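Local coordinates for putative secreted protein (PDB 2QF9) that is of unknown function but is a probably secreted, helical protein of the DUF305 family that may pair with a second copy of itself, at the interface of chains A and B. Coordinates in Å, arbitrary orientation; residue numbers count along the deposited sequence, not the author numbering. Chains: chain A/B, Putative secreted protein.

The interface of chains A and B. Residues chain A 28, 31, 44, 47-48, 51; chain B 21, 24-25, 28, 47-48, 51.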
loop_
_atom_site.group_PDB
_atom_site.type_symbol
_atom_site.label_atom_id
_atom_site.label_comp_id
_atom_site.label_asym_id
_atom_site.label_seq_id
_atom_site.Cartn_x
_atom_site.Cartn_y
_atom_site.Cartn_z
ATOM N N TYR A 28 -10.628 -0.358 2.332
ATOM C CA TYR A 28 -10.618 -0.628 3.765
ATOM C C TYR A 28 -12.028 -0.566 4.350
ATOM O O TYR A 28 -12.398 -1.412 5.159
ATOM C CB TYR A 28 -9.709 0.358 4.516
ATOM C CG TYR A 28 -8.303 -0.173 4.630
ATOM C CD1 TYR A 28 -7.317 0.177 3.690
ATOM C CD2 TYR A 28 -7.971 -1.087 5.641
ATOM C CE1 TYR A 28 -6.015 -0.346 3.789
ATOM C CE2 TYR A 28 -6.649 -1.614 5.746
ATOM C CZ TYR A 28 -5.702 -1.250 4.809
ATOM O OH TYR A 28 -4.422 -1.760 4.902
ATOM N N ARG A 31 -14.411 -3.561 3.214
ATOM C CA ARG A 31 -14.024 -4.854 3.757
ATOM C C ARG A 31 -14.526 -5.028 5.190
ATOM O O ARG A 31 -14.751 -6.160 5.643
ATOM C CB ARG A 31 -12.517 -5.097 3.626
ATOM C CG ARG A 31 -12.103 -5.450 2.188
ATOM C CD ARG A 31 -10.569 -5.519 2.056
ATOM N NE ARG A 31 -9.946 -6.338 3.103
ATOM C CZ ARG A 31 -9.801 -7.659 3.053
ATOM N NH1 ARG A 31 -10.255 -8.350 2.015
ATOM N NH2 ARG A 31 -9.216 -8.300 4.057
ATOM N N TYR A 44 -9.419 -5.981 -1.723
ATOM C CA TYR A 44 -8.036 -6.277 -1.328
ATOM C C TYR A 44 -7.084 -6.058 -2.516
ATOM O O TYR A 44 -6.039 -5.420 -2.369
ATOM C CB TYR A 44 -7.949 -7.717 -0.804
ATOM C CG TYR A 44 -6.556 -8.238 -0.579
ATOM C CD1 TYR A 44 -5.888 -8.006 0.626
ATOM C CD2 TYR A 44 -5.908 -8.987 -1.564
ATOM C CE1 TYR A 44 -4.601 -8.501 0.838
ATOM C CE2 TYR A 44 -4.619 -9.484 -1.362
ATOM C CZ TYR A 44 -3.984 -9.235 -0.155
ATOM O OH TYR A 44 -2.710 -9.732 0.056
ATOM N N ALA A 47 -6.802 -2.323 -3.258
ATOM C CA ALA A 47 -5.974 -1.706 -2.222
ATOM C C ALA A 47 -4.484 -2.005 -2.446
ATOM O O ALA A 47 -3.641 -1.113 -2.365
ATOM C CB ALA A 47 -6.404 -2.176 -0.820
ATOM N N GLN A 48 -4.174 -3.266 -2.716
ATOM C CA GLN A 48 -2.782 -3.688 -2.888
ATOM C C GLN A 48 -2.135 -2.993 -4.084
ATOM O O GLN A 48 -1.017 -2.453 -3.974
ATOM C CB GLN A 48 -2.688 -5.213 -2.988
ATOM C CG GLN A 48 -2.939 -5.911 -1.637
ATOM C CD GLN A 48 -1.703 -5.870 -0.743
ATOM O OE1 GLN A 48 -0.924 -6.817 -0.719
ATOM N NE2 GLN A 48 -1.506 -4.768 -0.040
ATOM N N ALA A 51 -2.190 1.106 -3.593
ATOM C CA ALA A 51 -1.214 1.537 -2.594
ATOM C C ALA A 51 0.192 1.392 -3.155
ATOM O O ALA A 51 1.049 2.244 -2.923
ATOM C CB ALA A 51 -1.350 0.720 -1.298
ATOM N N GLN B 21 6.280 -6.644 2.149
ATOM C CA GLN B 21 5.073 -7.348 1.656
ATOM C C GLN B 21 4.500 -8.315 2.715
ATOM O O GLN B 21 3.277 -8.430 2.898
ATOM C CB GLN B 21 5.347 -8.107 0.351
ATOM C CG GLN B 21 4.028 -8.597 -0.345
ATOM C CD GLN B 21 2.882 -7.541 -0.316
ATOM O OE1 GLN B 21 3.058 -6.379 -0.717
ATOM N NE2 GLN B 21 1.704 -7.950 0.192
ATOM N N VAL B 24 2.702 -6.363 5.516
ATOM C CA VAL B 24 1.382 -5.948 5.019
ATOM C C VAL B 24 0.400 -7.129 5.112
ATOM O O VAL B 24 -0.699 -6.978 5.634
ATOM C CB VAL B 24 1.451 -5.402 3.588
ATOM C CG1 VAL B 24 0.042 -5.054 3.091
ATOM C CG2 VAL B 24 2.364 -4.155 3.534
ATOM N N GLU B 25 0.813 -8.302 4.633
ATOM C CA GLU B 25 -0.055 -9.482 4.704
ATOM C C GLU B 25 -0.438 -9.813 6.156
ATOM O O GLU B 25 -1.609 -10.081 6.436
ATOM C CB GLU B 25 0.585 -10.693 4.012
ATOM C CG GLU B 25 -0.378 -11.850 3.815
ATOM C CD GLU B 25 -1.577 -11.443 2.942
ATOM O OE1 GLU B 25 -1.378 -10.669 1.962
ATOM O OE2 GLU B 25 -2.712 -11.851 3.262
ATOM N N TYR B 28 -3.153 -7.520 7.329
ATOM C CA TYR B 28 -4.438 -7.950 6.780
ATOM C C TYR B 28 -5.000 -9.131 7.585
ATOM O O TYR B 28 -6.185 -9.165 7.895
ATOM C CB TYR B 28 -4.311 -8.312 5.300
ATOM C CG TYR B 28 -4.571 -7.118 4.389
ATOM C CD1 TYR B 28 -3.520 -6.355 3.883
ATOM C CD2 TYR B 28 -5.876 -6.731 4.078
ATOM C CE1 TYR B 28 -3.763 -5.246 3.039
ATOM C CE2 TYR B 28 -6.140 -5.627 3.246
ATOM C CZ TYR B 28 -5.075 -4.885 2.734
ATOM O OH TYR B 28 -5.325 -3.790 1.923
ATOM N N ALA B 47 0.361 -1.597 7.687
ATOM C CA ALA B 47 0.045 -1.986 6.307
ATOM C C ALA B 47 0.206 -0.766 5.391
ATOM O O ALA B 47 0.839 -0.836 4.334
ATOM C CB ALA B 47 -1.375 -2.542 6.218
ATOM N N GLN B 48 -0.328 0.366 5.827
ATOM C CA GLN B 48 -0.275 1.583 5.005
ATOM C C GLN B 48 1.154 2.063 4.782
ATOM O O GLN B 48 1.562 2.321 3.632
ATOM C CB GLN B 48 -1.142 2.680 5.620
ATOM C CG GLN B 48 -2.641 2.465 5.386
ATOM C CD GLN B 48 -3.059 2.726 3.938
ATOM O OE1 GLN B 48 -3.507 3.833 3.606
ATOM N NE2 GLN B 48 -2.889 1.742 3.078
ATOM N N ALA B 51 3.232 -0.749 2.766
ATOM C CA ALA B 51 2.790 -0.812 1.358
ATOM C C ALA B 51 3.346 0.395 0.593
ATOM O O ALA B 51 3.837 0.258 -0.525
ATOM C CB ALA B 51 1.273 -0.812 1.273
HETATM O O HOH W 1 -8.119 -7.541 6.725
#
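B:Tyr28 is the plug of this helix-to-helix interface, its ring pushed into chain A among A:Tyr44, A:Gln48, A:Arg31 and A:Ala47. A:Tyr44, with CG anti to its backbone N (chi1 170°), turns the CD1–CE1 edge of its ring onto one face of B:Tyr28, planes 79° apart; CE1 sits over the ring centre, and the centroids are 4.8 Å apart. The same tyrosine carries on past that ring, so its hydroxyl OH donates to OE1 of the B:Glu25 carboxylate at 2.5 Å, a short bond on the syn lone pair. A:Gln48 bends at chi2 (-79°) and reaches tip to tip toward B:Gln21, whose amide NE2 gives a hydrogen bond to the carbonyl OE1 of A:Gln48, 3.0 Å away, in the plane of that carbonyl. That leaves amide NE2 of A:Gln48 against CG1 of B:Val24, at 3.5 Å. NE of A:Arg31 lies at the rim of the B:Tyr28 ring, while NH2 reaches the backbone O of B:Tyr28 through a water. At the tip, the phenol OH of B:Tyr28 touches CB of A:Ala47 at 3.4 Å. An alanine in place of B:Tyr28 would remove the ring under the A:Tyr44 edge and would probably loosen the interface here. A:Ala51 and B:Ala51 meet methyl to methyl, CB to CB 4.0 Å. Whether this dimer forms in solution the structure alone does not show. Helices 8-31 and 37-63 of chain A face helices 8-33 and 37-63 of chain B across a two-fold axis, which repeats every contact.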